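Histidine acid phosphatase (Bifidobacterium longum subsp. infantis, PDB 6RXD) removes phosphate groups from inositol hexakisphosphate (phytate) as a histidine acid phytase, and probably acts on other inositol polyphosphates and 2,3-bisphosphoglycerate. Local coordinates at residues S26-P31 with S490-L495; G70-E75 with Q247-E252; E252-L257 with K299-A304; E482-A487 with H506-Q511. All coordinates share one frame; numbering follows the deposited sequence.

Contact 1 of 4, residues S26-P31 with S490-L495; sequences SYSKAP and STWYKL
Ala-30 and Pro-31 lie over one face of the Trp-492 indole, each above a different ring. Ala-30 CB stands 3.9 Å from the centroid of the six-membered ring and 16° off its normal, which defines a CH-pi contact. Pro-31 CD makes the same kind of approach to the five-membered ring, at 4.3 Å from its centroid. Between them Ala-30 CA sits 3.7 Å from Trp-492 CE2, displaced toward the rim. Trp-492 CG lies beside the backbone N, anti to the carbonyl carbon (chi1 -64°). Trp-492 belongs to the segment that carries strand 493-494, which pairs antiparallel with strand 467-472 in the mixed sheet, and Trp-492 N closes an ST turn by donating to Ser-490 OG over 3.0 Å. At the pyrrole end the indole N-H makes a weak bond, Trp-492 NE1 to Ser-28 OG at 3.1 Å, bent to 132°. Ser-28 OG also bonds Glu-476, and so does Thr-491 OG1. Replacing Trp-492 by an alanine would probably leave Ala-30 CB and Pro-31 CD without the ring face they lie on, and take the weak indole donor from Ser-28 OG. Tyr-451 meets the indole edge-to-face, and Ile-467 and Arg-469 also touch it.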
loop_
_atom_site.group_PDB
_atom_site.type_symbol
_atom_site.label_atom_id
_atom_site.label_comp_id
_atom_site.label_asym_id
_atom_site.label_seq_id
_atom_site.Cartn_x
_atom_site.Cartn_y
_atom_site.Cartn_z
ATOM N N SER A 26 -0.938 -17.903 17.825
ATOM C CA SER A 26 -2.012 -18.852 17.548
ATOM C C SER A 26 -2.171 -19.243 16.078
ATOM O O SER A 26 -3.217 -19.759 15.689
ATOM C CB SER A 26 -3.343 -18.320 18.084
ATOM O OG SER A 26 -3.757 -17.176 17.360
ATOM N N TYR A 27 -1.144 -19.027 15.261
ATOM C CA TYR A 27 -1.244 -19.472 13.870
ATOM C C TYR A 27 -1.334 -20.991 13.870
ATOM O O TYR A 27 -0.663 -21.660 14.670
ATOM C CB TYR A 27 -0.031 -19.021 13.055
ATOM C CG TYR A 27 0.083 -17.519 12.915
ATOM C CD1 TYR A 27 -1.014 -16.751 12.556
ATOM C CD2 TYR A 27 1.287 -16.875 13.150
ATOM C CE1 TYR A 27 -0.918 -15.374 12.430
ATOM C CE2 TYR A 27 1.395 -15.504 13.035
ATOM C CZ TYR A 27 0.290 -14.761 12.671
ATOM O OH TYR A 27 0.392 -13.401 12.547
ATOM N N SER A 28 -2.153 -21.545 12.984
ATOM C CA SER A 28 -2.366 -22.991 12.986
ATOM C C SER A 28 -1.086 -23.783 12.713
ATOM O O SER A 28 -0.213 -23.341 11.952
ATOM C CB SER A 28 -3.465 -23.384 12.000
ATOM O OG SER A 28 -2.999 -23.306 10.662
ATOM N N LYS A 29 -0.966 -24.947 13.353
ATOM C CA LYS A 29 0.136 -25.863 13.083
ATOM C C LYS A 29 -0.175 -26.711 11.848
ATOM O O LYS A 29 -1.313 -27.114 11.628
ATOM C CB LYS A 29 0.369 -26.787 14.284
ATOM C CG LYS A 29 0.518 -26.055 15.616
ATOM C CD LYS A 29 1.581 -24.969 15.539
ATOM C CE LYS A 29 1.872 -24.369 16.910
ATOM N NZ LYS A 29 2.854 -23.251 16.808
ATOM N N ALA A 30 0.847 -26.992 11.051
ATOM C CA ALA A 30 0.681 -27.881 9.913
ATOM C C ALA A 30 0.326 -29.273 10.420
ATOM O O ALA A 30 0.683 -29.636 11.550
ATOM C CB ALA A 30 1.957 -27.915 9.083
ATOM N N PRO A 31 -0.387 -30.057 9.596
ATOM C CA PRO A 31 -0.763 -31.413 10.004
ATOM C C PRO A 31 0.447 -32.287 10.326
ATOM O O PRO A 31 1.558 -32.048 9.833
ATOM C CB PRO A 31 -1.516 -31.964 8.785
ATOM C CG PRO A 31 -1.210 -31.021 7.659
ATOM C CD PRO A 31 -0.964 -29.692 8.290
ATOM N N SER A 490 -9.198 -27.012 8.045
ATOM C CA SER A 490 -7.801 -26.633 7.860
ATOM C C SER A 490 -7.683 -25.383 7.002
ATOM O O SER A 490 -8.541 -25.123 6.149
ATOM C CB SER A 490 -7.029 -27.773 7.195
ATOM O OG SER A 490 -5.660 -27.442 7.046
ATOM N N THR A 491 -6.619 -24.617 7.247
ATOM C CA THR A 491 -6.244 -23.486 6.395
ATOM C C THR A 491 -5.005 -23.795 5.569
ATOM O O THR A 491 -4.399 -22.889 4.994
ATOM C CB THR A 491 -5.972 -22.219 7.227
ATOM O OG1 THR A 491 -5.065 -22.543 8.282
ATOM C CG2 THR A 491 -7.261 -21.682 7.817
ATOM N N TRP A 492 -4.616 -25.071 5.523
ATOM C CA TRP A 492 -3.517 -25.519 4.674
ATOM C C TRP A 492 -4.070 -26.120 3.386
ATOM O O TRP A 492 -5.082 -26.819 3.412
ATOM C CB TRP A 492 -2.653 -26.554 5.411
ATOM C CG TRP A 492 -1.991 -25.973 6.611
ATOM C CD1 TRP A 492 -2.540 -25.803 7.856
ATOM C CD2 TRP A 492 -0.657 -25.460 6.686
ATOM N NE1 TRP A 492 -1.629 -25.208 8.696
ATOM C CE2 TRP A 492 -0.463 -24.988 8.002
ATOM C CE3 TRP A 492 0.393 -25.347 5.764
ATOM C CZ2 TRP A 492 0.743 -24.415 8.427
ATOM C CZ3 TRP A 492 1.589 -24.782 6.182
ATOM C CH2 TRP A 492 1.756 -24.325 7.505
ATOM N N TYR A 493 -3.380 -25.856 2.272
ATOM C CA TYR A 493 -3.820 -26.290 0.944
ATOM C C TYR A 493 -2.676 -26.933 0.180
ATOM O O TYR A 493 -1.541 -26.435 0.212
ATOM C CB TYR A 493 -4.276 -25.077 0.136
ATOM C CG TYR A 493 -5.471 -24.370 0.705
ATOM C CD1 TYR A 493 -6.721 -24.541 0.137
ATOM C CD2 TYR A 493 -5.355 -23.539 1.819
ATOM C CE1 TYR A 493 -7.834 -23.885 0.648
ATOM C CE2 TYR A 493 -6.473 -22.873 2.341
ATOM C CZ TYR A 493 -7.699 -23.056 1.748
ATOM O OH TYR A 493 -8.804 -22.406 2.244
ATOM N N LYS A 494 -2.978 -28.002 -0.551
ATOM C CA LYS A 494 -1.975 -28.630 -1.410
ATOM C C LYS A 494 -1.510 -27.669 -2.498
ATOM O O LYS A 494 -2.308 -26.886 -3.036
ATOM C CB LYS A 494 -2.541 -29.872 -2.082
ATOM C CG LYS A 494 -2.630 -31.101 -1.196
ATOM C CD LYS A 494 -2.914 -32.326 -2.067
ATOM C CE LYS A 494 -3.073 -33.592 -1.216
ATOM N NZ LYS A 494 -3.431 -34.792 -2.053
ATOM N N LEU A 495 -0.224 -27.746 -2.826
ATOM C CA LEU A 495 0.330 -26.932 -3.905
ATOM C C LEU A 495 -0.373 -27.229 -5.229
ATOM O O LEU A 495 -0.636 -26.320 -6.021
ATOM C CB LEU A 495 1.833 -27.180 -4.031
ATOM C CG LEU A 495 2.566 -26.408 -5.133
ATOM C CD1 LEU A 495 2.509 -24.917 -4.886
ATOM C CD2 LEU A 495 4.009 -26.881 -5.212
#

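Contact 2 of 4, residues G70-E75 with Q247-E252; sequences GGFKSE and QIFTEE. With ZN (zinc ion), chain C.
Phe-72 and Phe-249 pair across a single antiparallel beta bridge, a non-hydrogen-bonded pair flanked by two backbone bonds: Thr-250 N to Gly-71 O at 2.9 Å and Lys-73 N to Ile-248 O, also 2.9 Å. With CG beside the backbone N (chi1 -76°), the Phe-72 side chain runs alongside those of Ile-248 and Phe-249, pointing the same way. Its CB is 4.0 Å from Ile-248 O. Farther out, Phe-72 CD1 meets Ile-248 CG2 at 3.6 Å, a methyl that lies at the edge of this ring and at the same time over the centre of the Phe-249 ring. Phe-72 CE1 touches that methyl too and comes to 3.7 Å from Phe-249 CE1, while Phe-72 CZ is 4.0 Å from the same atom. The two ring planes are only 25° apart, but the centroids are separated by 5.2 Å, evidence that the rings are slid past each other with little overlap. An alanine in place of Phe-72 would probably open a gap beside Ile-248 CG2 and leave the Phe-249 ring freer to shift. Just beyond the bridge, Glu-251 OE2 binds zinc at 2.2 Å together with His-242. The two phenylalanines pack on helix 55-69, at Ala-66, while Ile-248 rests on helix 75-95 and Thr-250 N-caps helix 251-258 through Phe-253 N.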
loop_
_atom_site.group_PDB
_atom_site.type_symbol
_atom_site.label_atom_id
_atom_site.label_comp_id
_atom_site.label_asym_id
_atom_site.label_seq_id
_atom_site.Cartn_x
_atom_site.Cartn_y
_atom_site.Cartn_z
ATOM N N GLY A 70 -9.602 38.575 7.306
ATOM C CA GLY A 70 -10.481 38.304 8.436
ATOM C C GLY A 70 -11.398 37.123 8.172
ATOM O O GLY A 70 -12.579 37.130 8.553
ATOM N N GLY A 71 -10.848 36.095 7.536
ATOM C CA GLY A 71 -11.629 34.933 7.141
ATOM C C GLY A 71 -11.620 33.744 8.086
ATOM O O GLY A 71 -12.243 32.725 7.791
ATOM N N PHE A 72 -10.911 33.839 9.208
ATOM C CA PHE A 72 -10.984 32.782 10.209
ATOM C C PHE A 72 -12.126 33.062 11.176
ATOM O O PHE A 72 -12.490 34.223 11.409
ATOM C CB PHE A 72 -9.672 32.671 10.996
ATOM C CG PHE A 72 -8.566 31.996 10.237
ATOM C CD1 PHE A 72 -8.586 30.621 10.034
ATOM C CD2 PHE A 72 -7.524 32.735 9.693
ATOM C CE1 PHE A 72 -7.568 29.991 9.328
ATOM C CE2 PHE A 72 -6.506 32.111 8.988
ATOM C CZ PHE A 72 -6.524 30.737 8.807
ATOM N N LYS A 73 -12.689 32.003 11.746
ATOM C CA LYS A 73 -13.794 32.170 12.692
ATOM C C LYS A 73 -13.386 32.825 14.011
ATOM O O LYS A 73 -14.201 33.488 14.664
ATOM C CB LYS A 73 -14.506 30.837 12.943
ATOM C CG LYS A 73 -15.392 30.417 11.783
ATOM C CD LYS A 73 -16.554 29.543 12.249
ATOM C CE LYS A 73 -17.710 29.568 11.253
ATOM N NZ LYS A 73 -18.595 28.377 11.434
ATOM N N SER A 74 -12.123 32.656 14.395
ATOM C CA SER A 74 -11.587 33.315 15.589
ATOM C C SER A 74 -10.066 33.389 15.536
ATOM O O SER A 74 -9.428 32.721 14.711
ATOM C CB SER A 74 -12.012 32.585 16.867
ATOM O OG SER A 74 -11.266 31.395 17.044
ATOM N N GLU A 75 -9.495 34.205 16.420
ATOM C CA GLU A 75 -8.047 34.334 16.539
ATOM C C GLU A 75 -7.415 33.032 16.998
ATOM O O GLU A 75 -6.348 32.646 16.515
ATOM C CB GLU A 75 -7.694 35.453 17.526
ATOM C CG GLU A 75 -7.879 36.845 16.965
ATOM C CD GLU A 75 -6.805 37.204 15.962
ATOM O OE1 GLU A 75 -5.623 36.894 16.221
ATOM O OE2 GLU A 75 -7.142 37.795 14.915
ATOM N N GLN A 247 -15.614 24.860 10.138
ATOM C CA GLN A 247 -15.044 24.814 11.486
ATOM C C GLN A 247 -13.952 25.844 11.635
ATOM O O GLN A 247 -13.595 26.238 12.746
ATOM C CB GLN A 247 -14.354 23.473 11.725
ATOM C CG GLN A 247 -15.229 22.272 11.698
ATOM C CD GLN A 247 -14.429 21.023 11.967
ATOM O OE1 GLN A 247 -14.268 20.613 13.119
ATOM N NE2 GLN A 247 -13.895 20.428 10.911
ATOM N N ILE A 248 -13.380 26.238 10.504
ATOM C CA ILE A 248 -12.179 27.058 10.499
ATOM C C ILE A 248 -12.451 28.429 9.895
ATOM O O ILE A 248 -12.030 29.456 10.433
ATOM C CB ILE A 248 -11.074 26.354 9.682
ATOM C CG1 ILE A 248 -10.705 25.023 10.340
ATOM C CG2 ILE A 248 -9.845 27.246 9.538
ATOM C CD1 ILE A 248 -10.233 23.958 9.334
ATOM N N PHE A 249 -13.168 28.451 8.774
ATOM C CA PHE A 249 -13.313 29.673 7.994
ATOM C C PHE A 249 -14.732 30.201 8.061
ATOM O O PHE A 249 -15.685 29.429 8.211
ATOM C CB PHE A 249 -12.962 29.416 6.524
ATOM C CG PHE A 249 -11.551 28.938 6.306
ATOM C CD1 PHE A 249 -10.493 29.841 6.283
ATOM C CD2 PHE A 249 -11.284 27.583 6.127
ATOM C CE1 PHE A 249 -9.187 29.397 6.088
ATOM C CE2 PHE A 249 -9.981 27.125 5.926
ATOM C CZ PHE A 249 -8.932 28.033 5.902
ATOM N N THR A 250 -14.880 31.519 7.921
ATOM C CA THR A 250 -16.212 32.130 7.958
ATOM C C THR A 250 -17.030 31.815 6.719
ATOM O O THR A 250 -16.485 31.498 5.665
ATOM C CB THR A 250 -16.147 33.667 8.080
ATOM O OG1 THR A 250 -15.577 34.225 6.885
ATOM C CG2 THR A 250 -15.325 34.077 9.290
ATOM N N GLU A 251 -18.347 31.927 6.850
ATOM C CA GLU A 251 -19.249 31.731 5.720
ATOM C C GLU A 251 -18.924 32.682 4.592
ATOM O O GLU A 251 -18.909 32.304 3.419
ATOM C CB GLU A 251 -20.689 31.971 6.168
ATOM C CG GLU A 251 -21.215 30.948 7.141
ATOM C CD GLU A 251 -21.294 29.560 6.551
ATOM O OE1 GLU A 251 -21.350 29.403 5.306
ATOM O OE2 GLU A 251 -21.303 28.620 7.360
ATOM N N GLU A 252 -18.662 33.929 4.959
ATOM C CA GLU A 252 -18.326 34.961 3.990
ATOM C C GLU A 252 -17.046 34.623 3.217
ATOM O O GLU A 252 -16.975 34.795 2.004
ATOM C CB GLU A 252 -18.194 36.302 4.719
ATOM C CG GLU A 252 -17.755 37.467 3.869
ATOM C CD GLU A 252 -17.596 38.730 4.693
ATOM O OE1 GLU A 252 -16.782 38.722 5.644
ATOM O OE2 GLU A 252 -18.297 39.722 4.404
HETATM ZN ZN ZN C . -21.961 26.713 6.472
HETATM O O HOH W 1 -15.038 36.863 7.037
HETATM O O HOH W 2 -20.808 28.550 9.816
#

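Contact 3 of 4, residues E252-L257 with K299-A304; sequences EFLAKL and KSEYDA
The backbones of Leu-257 and Ser-300 come closest here, their CA atoms 5.8 Å apart, where the last turn of helix 251-258 meets the first turn of helix 301-317. No hydrogen bond links the two segments directly; a water lies between them, 3.0 Å from Leu-257 O and 2.8 Å from Lys-299 O. The start of the second helix is fixed from within: Ser-300, at the N-cap, takes a bond from Asp-303 N on its OG at 3.1 Å, nearly straight at 167°. Asp-303 replies backward, its OD2 accepting from Lys-299 N at 2.9 Å through the lone pair that faces away from OD1. Against this capped end Leu-257 directs its isobutyl group. CG stands anti to the backbone N (chi1 176°), and the two methyls spread over the peptide units entering the helix: Leu-257 CD1 is 3.8 Å from Ser-300 N, Leu-257 CD2 3.6 Å from Ser-300 C. The extended Glu-301 side chain crosses Leu-254 at about a right angle, bringing Glu-301 OE2 to 3.3 Å from Leu-254 CB. That oxygen is held by a hydrogen bond to His-242 ND1, whose ring binds zinc through NE2, so Glu-301 is a second-shell residue that is likely to orient the metal ligand. Glu-301 has itself been seen as a zinc ligand in a crystal structure of this protein, though no zinc is bound to it in this model. Leu-254, Glu-301 and Ala-304 all reach Leu-245 of helix 235-245, while Leu-257 and Ala-304 touch Met-62 of helix 55-69.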
loop_
_atom_site.group_PDB
_atom_site.type_symbol
_atom_site.label_atom_id
_atom_site.label_comp_id
_atom_site.label_asym_id
_atom_site.label_seq_id
_atom_site.Cartn_x
_atom_site.Cartn_y
_atom_site.Cartn_z
ATOM N N GLU A 252 -18.662 33.929 4.959
ATOM C CA GLU A 252 -18.326 34.961 3.990
ATOM C C GLU A 252 -17.046 34.623 3.217
ATOM O O GLU A 252 -16.975 34.795 2.004
ATOM C CB GLU A 252 -18.194 36.302 4.719
ATOM C CG GLU A 252 -17.755 37.467 3.869
ATOM C CD GLU A 252 -17.596 38.730 4.693
ATOM O OE1 GLU A 252 -16.782 38.722 5.644
ATOM O OE2 GLU A 252 -18.297 39.722 4.404
ATOM N N PHE A 253 -16.037 34.121 3.916
ATOM C CA PHE A 253 -14.797 33.736 3.251
ATOM C C PHE A 253 -15.038 32.565 2.294
ATOM O O PHE A 253 -14.606 32.586 1.139
ATOM C CB PHE A 253 -13.757 33.365 4.309
ATOM C CG PHE A 253 -12.379 33.114 3.757
ATOM C CD1 PHE A 253 -11.953 31.826 3.486
ATOM C CD2 PHE A 253 -11.505 34.170 3.530
ATOM C CE1 PHE A 253 -10.668 31.588 2.987
ATOM C CE2 PHE A 253 -10.232 33.946 3.032
ATOM C CZ PHE A 253 -9.813 32.649 2.767
ATOM N N LEU A 254 -15.752 31.554 2.767
ATOM C CA LEU A 254 -15.979 30.359 1.960
ATOM C C LEU A 254 -16.905 30.654 0.790
ATOM O O LEU A 254 -16.813 30.014 -0.243
ATOM C CB LEU A 254 -16.564 29.248 2.825
ATOM C CG LEU A 254 -15.597 28.716 3.881
ATOM C CD1 LEU A 254 -16.303 27.758 4.835
ATOM C CD2 LEU A 254 -14.391 28.049 3.223
ATOM N N ALA A 255 -17.801 31.621 0.955
ATOM C CA ALA A 255 -18.682 31.995 -0.146
ATOM C C ALA A 255 -17.894 32.627 -1.291
ATOM O O ALA A 255 -18.212 32.414 -2.458
ATOM C CB ALA A 255 -19.788 32.924 0.333
ATOM N N LYS A 256 -16.871 33.412 -0.958
ATOM C CA LYS A 256 -15.995 33.966 -1.988
ATOM C C LYS A 256 -15.190 32.891 -2.705
ATOM O O LYS A 256 -14.893 33.018 -3.891
ATOM C CB LYS A 256 -15.063 35.034 -1.414
ATOM C CG LYS A 256 -15.788 36.285 -0.928
ATOM C CD LYS A 256 -14.806 37.395 -0.594
ATOM C CE LYS A 256 -15.477 38.497 0.217
ATOM N NZ LYS A 256 -14.552 39.636 0.484
ATOM N N LEU A 257 -14.821 31.839 -1.981
ATOM C CA LEU A 257 -14.126 30.720 -2.600
ATOM C C LEU A 257 -15.062 30.006 -3.579
ATOM O O LEU A 257 -14.691 29.747 -4.718
ATOM C CB LEU A 257 -13.609 29.743 -1.541
ATOM C CG LEU A 257 -12.951 28.473 -2.093
ATOM C CD1 LEU A 257 -11.815 28.818 -3.035
ATOM C CD2 LEU A 257 -12.457 27.583 -0.963
ATOM N N LYS A 299 -9.249 25.769 -5.860
ATOM C CA LYS A 299 -10.192 26.691 -6.490
ATOM C C LYS A 299 -11.628 26.469 -6.042
ATOM O O LYS A 299 -12.551 27.110 -6.536
ATOM C CB LYS A 299 -10.088 26.658 -8.021
ATOM C CG LYS A 299 -10.635 25.407 -8.670
ATOM C CD LYS A 299 -9.514 24.447 -9.012
ATOM C CE LYS A 299 -10.045 23.164 -9.634
ATOM N NZ LYS A 299 -9.756 23.081 -11.091
ATOM N N SER A 300 -11.811 25.589 -5.071
ATOM C CA SER A 300 -13.141 25.322 -4.566
ATOM C C SER A 300 -13.049 24.794 -3.161
ATOM O O SER A 300 -11.968 24.390 -2.719
ATOM C CB SER A 300 -13.813 24.241 -5.400
ATOM O OG SER A 300 -13.095 23.031 -5.266
ATOM N N GLU A 301 -14.193 24.741 -2.478
ATOM C CA GLU A 301 -14.238 24.097 -1.164
ATOM C C GLU A 301 -13.829 22.631 -1.221
ATOM O O GLU A 301 -13.135 22.152 -0.330
ATOM C CB GLU A 301 -15.627 24.203 -0.522
ATOM C CG GLU A 301 -16.009 25.607 -0.086
ATOM C CD GLU A 301 -17.435 25.675 0.418
ATOM O OE1 GLU A 301 -18.268 24.857 -0.027
ATOM O OE2 GLU A 301 -17.735 26.537 1.266
ATOM N N TYR A 302 -14.276 21.913 -2.250
ATOM C CA TYR A 302 -13.834 20.541 -2.445
ATOM C C TYR A 302 -12.310 20.428 -2.411
ATOM O O TYR A 302 -11.777 19.578 -1.709
ATOM C CB TYR A 302 -14.390 19.943 -3.749
ATOM C CG TYR A 302 -13.845 18.566 -4.092
ATOM C CD1 TYR A 302 -14.551 17.420 -3.759
ATOM C CD2 TYR A 302 -12.622 18.415 -4.738
ATOM C CE1 TYR A 302 -14.052 16.157 -4.060
ATOM C CE2 TYR A 302 -12.114 17.163 -5.043
ATOM C CZ TYR A 302 -12.838 16.040 -4.703
ATOM O OH TYR A 302 -12.336 14.793 -5.007
ATOM N N ASP A 303 -11.613 21.273 -3.169
ATOM C CA ASP A 303 -10.154 21.226 -3.195
ATOM C C ASP A 303 -9.542 21.450 -1.826
ATOM O O ASP A 303 -8.625 20.723 -1.428
ATOM C CB ASP A 303 -9.597 22.306 -4.129
ATOM C CG ASP A 303 -9.866 22.023 -5.585
ATOM O OD1 ASP A 303 -10.238 20.882 -5.944
ATOM O OD2 ASP A 303 -9.676 22.965 -6.377
ATOM N N ALA A 304 -10.007 22.476 -1.121
ATOM C CA ALA A 304 -9.439 22.789 0.190
ATOM C C ALA A 304 -9.713 21.683 1.201
ATOM O O ALA A 304 -8.816 21.294 1.958
ATOM C CB ALA A 304 -9.953 24.136 0.706
HETATM O O HOH W 3 -15.268 27.717 -6.818
#

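Contact 4 of 4, residues E482-A487 with H506-Q511; sequences ECTPVA and HKTLGQ
Thr-484 and Thr-508 meet hydroxyl to hydroxyl, Thr-484 OG1 donating to Thr-508 OG1 over 2.7 Å. The accepting oxygen also closes an ST turn, taking a bond from Gly-510 N at 3.1 Å and 167°; the placement follows from Thr-508 OG1 standing anti to its own backbone N (chi1 -175°). Glu-497 OE2 is a third partner of that hydroxyl and also accepts from Thr-484 N, so one carboxylate ties both threonines to helix 495-501. Nearby, the disulfide from Cys-483 to Cys-501 fastens the first loop covalently to the same helix. This is the tight half of the contact, completed by Glu-482 O at 3.5 Å from Thr-508 CB.

The other half, between Glu-482 and His-506, is looser, with no hydrogen bond across it; the whole contact lies at the surface, with Thr-508 itself exposed. Here the side chains cross at a slant, with carboxylate and imidazole planes 31° apart. Glu-482 OE2 comes no nearer than 3.9 Å to His-506 CB, and stays 4.8 Å from His-506 ND1, too far for a bond between them. Each polar end is engaged elsewhere: Glu-482 OE1 in a salt bridge with Arg-480, His-506 ND1 with Cys-501 O. His-506 has been seen to bind zinc in a crystal structure of this protein, though none is bound to it in this model. The nearest side-chain to backbone approach of this half joins Glu-482 CB and His-506 O, 3.5 Å apart.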
loop_
_atom_site.group_PDB
_atom_site.type_symbol
_atom_site.label_atom_id
_atom_site.label_comp_id
_atom_site.label_asym_id
_atom_site.label_seq_id
_atom_site.Cartn_x
_atom_site.Cartn_y
_atom_site.Cartn_z
ATOM N N GLU A 482 -13.233 -21.120 -3.686
ATOM C CA GLU A 482 -13.202 -22.237 -4.624
ATOM C C GLU A 482 -12.161 -23.285 -4.222
ATOM O O GLU A 482 -12.278 -24.467 -4.579
ATOM C CB GLU A 482 -12.931 -21.729 -6.043
ATOM C CG GLU A 482 -13.985 -20.777 -6.585
ATOM C CD GLU A 482 -13.600 -19.315 -6.418
ATOM O OE1 GLU A 482 -12.870 -18.978 -5.455
ATOM O OE2 GLU A 482 -14.015 -18.496 -7.263
ATOM N N CYS A 483 -11.137 -22.855 -3.486
ATOM C CA CYS A 483 -10.045 -23.752 -3.101
ATOM C C CYS A 483 -10.445 -24.713 -1.995
ATOM O O CYS A 483 -11.086 -24.312 -1.027
ATOM C CB CYS A 483 -8.828 -22.952 -2.628
ATOM S SG CYS A 483 -8.122 -21.854 -3.873
ATOM N N THR A 484 -10.038 -25.976 -2.130
ATOM C CA THR A 484 -10.318 -26.998 -1.120
ATOM C C THR A 484 -9.069 -27.259 -0.292
ATOM O O THR A 484 -8.035 -27.600 -0.853
ATOM C CB THR A 484 -10.697 -28.329 -1.790
ATOM O OG1 THR A 484 -11.865 -28.141 -2.592
ATOM C CG2 THR A 484 -10.970 -29.413 -0.748
ATOM N N PRO A 485 -9.153 -27.096 1.044
ATOM C CA PRO A 485 -7.959 -27.342 1.866
ATOM C C PRO A 485 -7.664 -28.821 2.063
ATOM O O PRO A 485 -8.405 -29.677 1.572
ATOM C CB PRO A 485 -8.291 -26.664 3.210
ATOM C CG PRO A 485 -9.771 -26.501 3.218
ATOM C CD PRO A 485 -10.214 -26.389 1.781
ATOM N N VAL A 486 -6.590 -29.129 2.783
ATOM C CA VAL A 486 -6.125 -30.513 2.869
ATOM C C VAL A 486 -7.033 -31.398 3.712
ATOM O O VAL A 486 -6.976 -32.626 3.625
ATOM C CB VAL A 486 -4.708 -30.587 3.445
ATOM C CG1 VAL A 486 -3.739 -29.838 2.544
ATOM C CG2 VAL A 486 -4.683 -30.034 4.882
ATOM N N ALA A 487 -7.866 -30.773 4.535
ATOM C CA ALA A 487 -8.790 -31.502 5.393
ATOM C C ALA A 487 -9.872 -30.539 5.837
ATOM O O ALA A 487 -9.677 -29.327 5.780
ATOM C CB ALA A 487 -8.061 -32.060 6.615
ATOM N N HIS A 506 -10.433 -21.162 -11.693
ATOM C CA HIS A 506 -10.726 -21.479 -10.287
ATOM C C HIS A 506 -11.357 -22.856 -10.050
ATOM O O HIS A 506 -12.302 -22.989 -9.264
ATOM C CB HIS A 506 -11.595 -20.383 -9.668
ATOM C CG HIS A 506 -10.984 -19.026 -9.766
ATOM N ND1 HIS A 506 -9.719 -18.744 -9.282
ATOM C CD2 HIS A 506 -11.436 -17.876 -10.317
ATOM C CE1 HIS A 506 -9.431 -17.481 -9.525
ATOM N NE2 HIS A 506 -10.457 -16.933 -10.158
ATOM N N LYS A 507 -10.831 -23.874 -10.725
ATOM C CA LYS A 507 -11.300 -25.240 -10.528
ATOM C C LYS A 507 -10.635 -25.863 -9.313
ATOM O O LYS A 507 -9.435 -25.673 -9.080
ATOM C CB LYS A 507 -10.963 -26.108 -11.735
ATOM C CG LYS A 507 -11.574 -25.663 -13.040
ATOM C CD LYS A 507 -11.225 -26.658 -14.130
ATOM C CE LYS A 507 -11.956 -26.347 -15.420
ATOM N NZ LYS A 507 -11.598 -27.319 -16.488
ATOM N N THR A 508 -11.403 -26.632 -8.552
ATOM C CA THR A 508 -10.817 -27.394 -7.457
ATOM C C THR A 508 -10.484 -28.811 -7.912
ATOM O O THR A 508 -11.150 -29.364 -8.796
ATOM C CB THR A 508 -11.743 -27.452 -6.237
ATOM O OG1 THR A 508 -11.062 -28.109 -5.161
ATOM C CG2 THR A 508 -13.028 -28.219 -6.565
ATOM N N LEU A 509 -9.454 -29.402 -7.314
ATOM C CA LEU A 509 -9.156 -30.804 -7.586
ATOM C C LEU A 509 -10.070 -31.707 -6.766
ATOM O O LEU A 509 -10.047 -32.928 -6.935
ATOM C CB LEU A 509 -7.689 -31.132 -7.293
ATOM C CG LEU A 509 -6.673 -30.331 -8.102
ATOM C CD1 LEU A 509 -5.238 -30.711 -7.726
ATOM C CD2 LEU A 509 -6.910 -30.508 -9.600
ATOM N N GLY A 510 -10.870 -31.119 -5.881
ATOM C CA GLY A 510 -11.855 -31.887 -5.131
ATOM C C GLY A 510 -11.236 -32.869 -4.154
ATOM O O GLY A 510 -10.441 -32.478 -3.307
ATOM N N GLN A 511 -11.608 -34.143 -4.258
ATOM C CA GLN A 511 -11.063 -35.163 -3.370
ATOM C C GLN A 511 -9.539 -35.260 -3.461
ATOM O O GLN A 511 -8.869 -35.577 -2.474
ATOM C CB GLN A 511 -11.700 -36.527 -3.658
ATOM C CG GLN A 511 -11.425 -37.563 -2.582
ATOM C CD GLN A 511 -11.917 -37.123 -1.208
ATOM O OE1 GLN A 511 -12.977 -36.506 -1.080
ATOM N NE2 GLN A 511 -11.140 -37.430 -0.176
#

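The four contacts form two clusters on opposite sides of the chain's centre. Contacts 1 and 4 lie 14 Å apart between centres and touch directly: Trp-492 O probably accepts a hydrogen bond from Val-486 N at 2.8 Å, so the loop 482-487 joins the two. Contacts 2 and 3, with centres 12 Å apart, share Glu-252 and helix 251-258, and Phe-249 CB packs on Leu-254 CG at 3.8 Å. Contact 2 supplies Glu-251 to the zinc ion, which His-242 also binds; the ion lies about 6 Å from the side chain of Leu-254 in contact 3 (nearest atoms). Between the clusters, contacts 1 and 2 are about 59 Å apart between centres.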